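Lipoprotein (Colwellia psychrerythraea, PDB 3O0Y) is a putative lipoprotein of unknown function, probably related to the metallopeptidases. Local coordinates at residues S66-E76 with Q173-K184. Sequence-based numbering, arbitrary orientation.
Sequences SDMEFYSPENE and QFDKLAATIIEK
F70 and K176 form a cation-pi contact where the loop 66-72, extended from D67 to F70 and leading into helix 73-92, lies along helix 174-190 of this largely helical DUF885 protein. With K176 CG anti to the backbone N (chi1 -172°) and the chain extended beyond it, the lysine crosses the ring: CE stands 3.9 Å from the F70 ring centroid, almost on its normal, and NZ 4.4 Å from it. The carbonyl carbon of M68 covers the opposite face near the rim. Replacing F70 by an alanine is likely to leave the K176 ammonium without its aromatic partner and to open a gap beside the lysine methylenes.

Apolar contacts line the inner side. L177 CD1 meets the Y71 ring edge in plane at CD2, 3.9 Å away, while the M68 chain, bent at chi2 and chi3, brings SD 5.2 Å from the F174 ring centroid, 37° off its normal, an oblique Met-aromatic contact. I181 CG1 comes to Y71 obliquely, and P144 of helix 144-154 touches both residues.

Among the polar contacts, S72 N-caps helix 73-92, its OG accepting from N75 N at 2.9 Å, and a water joins E74 N to E183 OE2. Between segments, Y71 N donates to T180 OG1 at 3.0 Å, nearly straight at 165°.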
ATOM      1  N   SER A  66     -13.714  -4.757 -19.666  1.00 13.46           N
ATOM      2  CA  SER A  66     -14.156  -6.087 -19.306  1.00 12.64           C
ATOM      3  C   SER A  66     -13.062  -7.115 -19.434  1.00 14.04           C
ATOM      4  O   SER A  66     -13.328  -8.310 -19.449  1.00 12.68           O
ATOM      5  CB  SER A  66     -15.353  -6.500 -20.148  1.00 14.69           C
ATOM      6  OG  SER A  66     -15.043  -6.578 -21.507  1.00 13.67           O
ATOM      7  N   ASP A  67     -11.823  -6.666 -19.439  1.00 12.94           N
ATOM      8  CA  ASP A  67     -10.714  -7.605 -19.480  1.00 13.37           C
ATOM      9  C   ASP A  67     -10.364  -8.107 -18.080  1.00 14.54           C
ATOM     10  O   ASP A  67     -10.598  -7.449 -17.045  1.00 12.65           O
ATOM     11  CB  ASP A  67      -9.470  -6.961 -20.097  1.00 14.54           C
ATOM     12  CG  ASP A  67      -9.566  -6.774 -21.636  1.00 20.18           C
ATOM     13  OD1 ASP A  67     -10.643  -7.005 -22.250  1.00 17.92           O
ATOM     14  OD2 ASP A  67      -8.530  -6.377 -22.229  1.00 25.06           O
ATOM     15  N   MET A  68      -9.746  -9.273 -18.078  1.00 13.65           N
ATOM     16  CA  MET A  68      -9.280  -9.922 -16.895  1.00 13.85           C
ATOM     17  C   MET A  68      -7.733  -9.966 -16.938  1.00 13.70           C
ATOM     18  O   MET A  68      -7.113  -9.801 -18.018  1.00 16.48           O
ATOM     19  CB  MET A  68      -9.857 -11.360 -16.812  1.00 12.44           C
ATOM     20  CG  MET A  68      -9.530 -12.131 -15.494  1.00 14.14           C
ATOM     21  SD  MET A  68      -9.757 -11.321 -13.898  1.00  5.76           S
ATOM     22  CE  MET A  68     -11.472 -10.598 -14.122  1.00 13.14           C
ATOM     23  N   GLU A  69      -7.117 -10.171 -15.771  1.00 12.71           N
ATOM     24  CA  GLU A  69      -5.679 -10.373 -15.666  1.00 11.40           C
ATOM     25  C   GLU A  69      -5.393 -11.888 -15.630  1.00 10.32           C
ATOM     26  O   GLU A  69      -6.150 -12.620 -15.033  1.00 12.15           O
ATOM     27  CB  GLU A  69      -5.193  -9.757 -14.387  1.00 12.06           C
ATOM     28  CG  GLU A  69      -5.375  -8.247 -14.344  1.00 10.65           C
ATOM     29  CD  GLU A  69      -5.041  -7.576 -12.995  1.00 12.95           C
ATOM     30  OE1 GLU A  69      -4.741  -8.264 -11.971  1.00 12.83           O
ATOM     31  OE2 GLU A  69      -5.138  -6.304 -12.944  1.00 13.68           O
ATOM     32  N   PHE A  70      -4.299 -12.300 -16.260  1.00 11.45           N
ATOM     33  CA  PHE A  70      -3.855 -13.673 -16.270  1.00 10.27           C
ATOM     34  C   PHE A  70      -2.406 -13.763 -15.875  1.00 10.32           C
ATOM     35  O   PHE A  70      -1.563 -12.870 -16.159  1.00 10.44           O
ATOM     36  CB  PHE A  70      -4.086 -14.304 -17.640  1.00 10.94           C
ATOM     37  CG  PHE A  70      -5.519 -14.169 -18.118  1.00 13.56           C
ATOM     38  CD1 PHE A  70      -6.551 -14.789 -17.440  1.00 16.41           C
ATOM     39  CD2 PHE A  70      -5.816 -13.354 -19.189  1.00 17.40           C
ATOM     40  CE1 PHE A  70      -7.888 -14.626 -17.866  1.00 16.27           C
ATOM     41  CE2 PHE A  70      -7.127 -13.202 -19.616  1.00 19.07           C
ATOM     42  CZ  PHE A  70      -8.139 -13.854 -18.975  1.00 16.25           C
ATOM     43  N   TYR A  71      -2.086 -14.871 -15.256  1.00  9.55           N
ATOM     44  CA  TYR A  71      -0.855 -15.000 -14.484  1.00 10.23           C
ATOM     45  C   TYR A  71      -0.064 -16.249 -14.835  1.00  9.52           C
ATOM     46  O   TYR A  71       0.720 -16.704 -14.027  1.00 11.97           O
ATOM     47  CB  TYR A  71      -1.178 -15.005 -12.967  1.00 10.47           C
ATOM     48  CG  TYR A  71      -1.592 -13.637 -12.521  1.00  8.68           C
ATOM     49  CD1 TYR A  71      -0.652 -12.695 -12.259  1.00 11.18           C
ATOM     50  CD2 TYR A  71      -2.929 -13.261 -12.518  1.00  9.07           C
ATOM     51  CE1 TYR A  71      -1.016 -11.388 -11.874  1.00 10.76           C
ATOM     52  CE2 TYR A  71      -3.299 -12.008 -12.212  1.00  8.87           C
ATOM     53  CZ  TYR A  71      -2.337 -11.054 -11.881  1.00 12.07           C
ATOM     54  OH  TYR A  71      -2.718  -9.779 -11.571  1.00 12.49           O
ATOM     55  N   SER A  72      -0.188 -16.783 -16.059  1.00 10.20           N
ATOM     56  CA  SER A  72       0.559 -18.015 -16.407  1.00 10.97           C
ATOM     57  C   SER A  72       2.077 -17.726 -16.393  1.00 10.66           C
ATOM     58  O   SER A  72       2.479 -16.594 -16.535  1.00 10.26           O
ATOM     59  CB  SER A  72       0.172 -18.495 -17.804  1.00 10.78           C
ATOM     60  OG  SER A  72       0.824 -17.797 -18.852  1.00 11.09           O
ATOM     61  N   PRO A  73       2.915 -18.767 -16.336  1.00 11.31           N
ATOM     62  CA  PRO A  73       4.361 -18.548 -16.542  1.00  9.22           C
ATOM     63  C   PRO A  73       4.708 -17.742 -17.787  1.00 10.45           C
ATOM     64  O   PRO A  73       5.544 -16.851 -17.718  1.00 11.23           O
ATOM     65  CB  PRO A  73       4.908 -19.999 -16.645  1.00  8.84           C
ATOM     66  CG  PRO A  73       4.038 -20.713 -15.724  1.00 10.34           C
ATOM     67  CD  PRO A  73       2.646 -20.162 -15.977  1.00 12.31           C
ATOM     68  N   GLU A  74       4.030 -17.972 -18.908  1.00 10.95           N
ATOM     69  CA  GLU A  74       4.354 -17.268 -20.104  1.00 12.58           C
ATOM     70  C   GLU A  74       3.862 -15.821 -20.020  1.00 10.92           C
ATOM     71  O   GLU A  74       4.572 -14.941 -20.468  1.00 11.03           O
ATOM     72  CB  GLU A  74       3.775 -17.949 -21.329  1.00 15.48           C
ATOM     73  CG  GLU A  74       4.239 -17.309 -22.655  1.00 19.60           C
ATOM     74  CD  GLU A  74       5.752 -17.475 -22.966  1.00 28.40           C
ATOM     75  OE1 GLU A  74       6.459 -18.381 -22.419  1.00 31.41           O
ATOM     76  OE2 GLU A  74       6.242 -16.685 -23.817  1.00 36.30           O
ATOM     77  N   ASN A  75       2.702 -15.593 -19.395  1.00 10.37           N
ATOM     78  CA  ASN A  75       2.200 -14.220 -19.222  1.00 10.31           C
ATOM     79  C   ASN A  75       3.224 -13.378 -18.434  1.00 11.12           C
ATOM     80  O   ASN A  75       3.578 -12.272 -18.827  1.00 10.82           O
ATOM     81  CB  ASN A  75       0.879 -14.219 -18.465  1.00  9.47           C
ATOM     82  CG  ASN A  75      -0.293 -14.812 -19.275  1.00 13.42           C
ATOM     83  OD1 ASN A  75      -0.329 -14.723 -20.519  1.00 24.13           O
ATOM     84  ND2 ASN A  75      -1.193 -15.461 -18.608  1.00  8.82           N
ATOM     85  N   GLU A  76       3.702 -13.940 -17.329  1.00 10.80           N
ATOM     86  CA  GLU A  76       4.611 -13.239 -16.446  1.00 11.05           C
ATOM     87  C   GLU A  76       5.959 -13.030 -17.098  1.00 10.49           C
ATOM     88  O   GLU A  76       6.567 -11.945 -17.001  1.00  8.32           O
ATOM     89  CB  GLU A  76       4.774 -13.965 -15.129  1.00 10.68           C
ATOM     90  CG  GLU A  76       3.584 -13.760 -14.196  1.00 10.99           C
ATOM     91  CD  GLU A  76       3.522 -12.295 -13.656  1.00 10.74           C
ATOM     92  OE1 GLU A  76       4.501 -11.815 -13.004  1.00 12.65           O
ATOM     93  OE2 GLU A  76       2.481 -11.664 -13.824  1.00 15.65           O
ATOM     94  N   GLN A 173     -14.735 -14.809 -16.497  1.00 11.53           N
ATOM     95  CA  GLN A 173     -13.349 -15.207 -16.821  1.00 12.36           C
ATOM     96  C   GLN A 173     -12.563 -15.704 -15.614  1.00 12.50           C
ATOM     97  O   GLN A 173     -11.334 -15.918 -15.694  1.00 11.72           O
ATOM     98  CB  GLN A 173     -12.660 -14.002 -17.428  1.00 13.16           C
ATOM     99  CG  GLN A 173     -13.298 -13.612 -18.777  1.00 15.15           C
ATOM    100  CD  GLN A 173     -12.728 -12.369 -19.284  1.00 17.31           C
ATOM    101  OE1 GLN A 173     -13.286 -11.272 -19.109  1.00 16.57           O
ATOM    102  NE2 GLN A 173     -11.572 -12.501 -19.893  1.00  9.08           N
ATOM    103  N   PHE A 174     -13.256 -15.935 -14.498  1.00 11.72           N
ATOM    104  CA  PHE A 174     -12.544 -16.330 -13.268  1.00 12.21           C
ATOM    105  C   PHE A 174     -11.998 -17.748 -13.372  1.00 13.48           C
ATOM    106  O   PHE A 174     -11.027 -18.128 -12.650  1.00 11.59           O
ATOM    107  CB  PHE A 174     -13.419 -16.179 -12.053  1.00 12.04           C
ATOM    108  CG  PHE A 174     -13.239 -14.886 -11.342  1.00 12.67           C
ATOM    109  CD1 PHE A 174     -13.449 -13.704 -11.992  1.00 13.44           C
ATOM    110  CD2 PHE A 174     -12.860 -14.841 -10.031  1.00 17.04           C
ATOM    111  CE1 PHE A 174     -13.347 -12.508 -11.347  1.00 16.59           C
ATOM    112  CE2 PHE A 174     -12.757 -13.660  -9.385  1.00 18.03           C
ATOM    113  CZ  PHE A 174     -12.934 -12.468 -10.083  1.00 13.38           C
ATOM    114  N   ASP A 175     -12.556 -18.534 -14.295  1.00 12.70           N
ATOM    115  CA  ASP A 175     -11.975 -19.856 -14.526  1.00 15.14           C
ATOM    116  C   ASP A 175     -10.545 -19.779 -15.081  1.00 15.63           C
ATOM    117  O   ASP A 175      -9.639 -20.467 -14.594  1.00 13.72           O
ATOM    118  CB  ASP A 175     -12.831 -20.753 -15.443  1.00 15.97           C
ATOM    119  CG  ASP A 175     -13.255 -20.077 -16.768  1.00 20.89           C
ATOM    120  OD1 ASP A 175     -13.165 -18.844 -16.963  1.00 18.94           O
ATOM    121  OD2 ASP A 175     -13.800 -20.824 -17.632  1.00 21.49           O
ATOM    122  N   LYS A 176     -10.337 -18.920 -16.072  1.00 14.79           N
ATOM    123  CA  LYS A 176      -8.998 -18.784 -16.612  1.00 15.23           C
ATOM    124  C   LYS A 176      -8.110 -18.100 -15.591  1.00 14.48           C
ATOM    125  O   LYS A 176      -6.952 -18.426 -15.500  1.00 13.28           O
ATOM    126  CB  LYS A 176      -9.003 -18.021 -17.944  1.00 16.16           C
ATOM    127  CG  LYS A 176      -7.649 -18.019 -18.644  1.00 17.50           C
ATOM    128  CD  LYS A 176      -7.748 -17.582 -20.121  1.00 23.16           C
ATOM    129  CE  LYS A 176      -6.373 -17.224 -20.693  1.00 24.65           C
ATOM    130  NZ  LYS A 176      -6.492 -16.578 -22.036  1.00 26.53           N
ATOM    131  N   LEU A 177      -8.625 -17.112 -14.873  1.00 13.03           N
ATOM    132  CA  LEU A 177      -7.813 -16.467 -13.816  1.00 13.31           C
ATOM    133  C   LEU A 177      -7.216 -17.546 -12.895  1.00 13.48           C
ATOM    134  O   LEU A 177      -5.981 -17.639 -12.701  1.00 12.53           O
ATOM    135  CB  LEU A 177      -8.652 -15.531 -12.977  1.00 13.54           C
ATOM    136  CG  LEU A 177      -8.004 -14.873 -11.785  1.00 14.36           C
ATOM    137  CD1 LEU A 177      -6.784 -14.007 -12.255  1.00 13.35           C
ATOM    138  CD2 LEU A 177      -9.066 -14.070 -10.997  1.00 15.38           C
ATOM    139  N   ALA A 178      -8.105 -18.383 -12.363  1.00 13.44           N
ATOM    140  CA  ALA A 178      -7.700 -19.461 -11.433  1.00 13.05           C
ATOM    141  C   ALA A 178      -6.729 -20.445 -12.046  1.00 12.04           C
ATOM    142  O   ALA A 178      -5.752 -20.773 -11.394  1.00 11.64           O
ATOM    143  CB  ALA A 178      -8.884 -20.190 -10.888  1.00 12.12           C
ATOM    144  N   ALA A 179      -6.964 -20.881 -13.275  1.00 11.03           N
ATOM    145  CA  ALA A 179      -6.071 -21.907 -13.890  1.00 11.94           C
ATOM    146  C   ALA A 179      -4.682 -21.320 -14.104  1.00 11.54           C
ATOM    147  O   ALA A 179      -3.711 -21.972 -13.832  1.00 11.32           O
ATOM    148  CB  ALA A 179      -6.636 -22.416 -15.165  1.00 10.13           C
ATOM    149  N   THR A 180      -4.584 -20.020 -14.473  1.00 10.50           N
ATOM    150  CA  THR A 180      -3.265 -19.479 -14.742  1.00 10.25           C
ATOM    151  C   THR A 180      -2.521 -19.280 -13.400  1.00 11.25           C
ATOM    152  O   THR A 180      -1.317 -19.477 -13.350  1.00 11.56           O
ATOM    153  CB  THR A 180      -3.295 -18.205 -15.600  1.00 11.53           C
ATOM    154  OG1 THR A 180      -4.035 -17.154 -14.925  1.00  9.55           O
ATOM    155  CG2 THR A 180      -3.945 -18.445 -17.014  1.00 10.26           C
ATOM    156  N   ILE A 181      -3.232 -18.852 -12.353  1.00 11.66           N
ATOM    157  CA  ILE A 181      -2.670 -18.689 -10.984  1.00 12.11           C
ATOM    158  C   ILE A 181      -2.103 -20.002 -10.472  1.00 11.14           C
ATOM    159  O   ILE A 181      -0.938 -20.091 -10.016  1.00 10.00           O
ATOM    160  CB  ILE A 181      -3.669 -18.089 -10.004  1.00 11.13           C
ATOM    161  CG1 ILE A 181      -3.942 -16.615 -10.406  1.00 11.78           C
ATOM    162  CG2 ILE A 181      -3.161 -18.201  -8.523  1.00 12.01           C
ATOM    163  CD1 ILE A 181      -4.972 -15.917  -9.593  1.00 10.92           C
ATOM    164  N   ILE A 182      -2.877 -21.078 -10.626  1.00 11.71           N
ATOM    165  CA  ILE A 182      -2.381 -22.392 -10.241  1.00 11.77           C
ATOM    166  C   ILE A 182      -1.193 -22.798 -11.038  1.00 12.07           C
ATOM    167  O   ILE A 182      -0.219 -23.328 -10.475  1.00 11.72           O
ATOM    168  CB  ILE A 182      -3.521 -23.473 -10.359  1.00 12.18           C
ATOM    169  CG1 ILE A 182      -4.590 -23.179  -9.294  1.00 14.32           C
ATOM    170  CG2 ILE A 182      -2.921 -24.884 -10.252  1.00 12.43           C
ATOM    171  CD1 ILE A 182      -6.027 -23.836  -9.570  1.00 12.52           C
ATOM    172  N   GLU A 183      -1.219 -22.541 -12.334  1.00 11.79           N
ATOM    173  CA  GLU A 183      -0.057 -22.866 -13.170  1.00 12.90           C
ATOM    174  C   GLU A 183       1.207 -22.173 -12.691  1.00 12.62           C
ATOM    175  O   GLU A 183       2.277 -22.795 -12.706  1.00 12.14           O
ATOM    176  CB  GLU A 183      -0.322 -22.487 -14.626  1.00 14.84           C
ATOM    177  CG  GLU A 183       0.542 -23.148 -15.634  1.00 20.74           C
ATOM    178  CD  GLU A 183       0.291 -22.585 -17.033  1.00 24.65           C
ATOM    179  OE1 GLU A 183      -0.828 -21.997 -17.270  1.00 23.02           O
ATOM    180  OE2 GLU A 183       1.263 -22.694 -17.851  1.00 27.55           O
ATOM    181  N   LYS A 184       1.103 -20.886 -12.316  1.00 10.16           N
ATOM    182  CA  LYS A 184       2.279 -20.136 -11.811  1.00  9.03           C
ATOM    183  C   LYS A 184       2.721 -20.621 -10.423  1.00  9.81           C
ATOM    184  O   LYS A 184       3.899 -20.828 -10.178  1.00 11.24           O
ATOM    185  CB  LYS A 184       1.978 -18.614 -11.749  1.00  9.00           C
ATOM    186  CG  LYS A 184       3.205 -17.757 -11.569  1.00 10.78           C
ATOM    187  CD  LYS A 184       4.314 -17.998 -12.597  1.00 10.73           C
ATOM    188  CE  LYS A 184       5.419 -16.945 -12.492  1.00 10.19           C
ATOM    189  NZ  LYS A 184       6.067 -16.827 -11.172  1.00  8.94           N
TER
HETATM  190  O   HOH W   1       2.623 -20.682 -19.387  1.00 15.19           O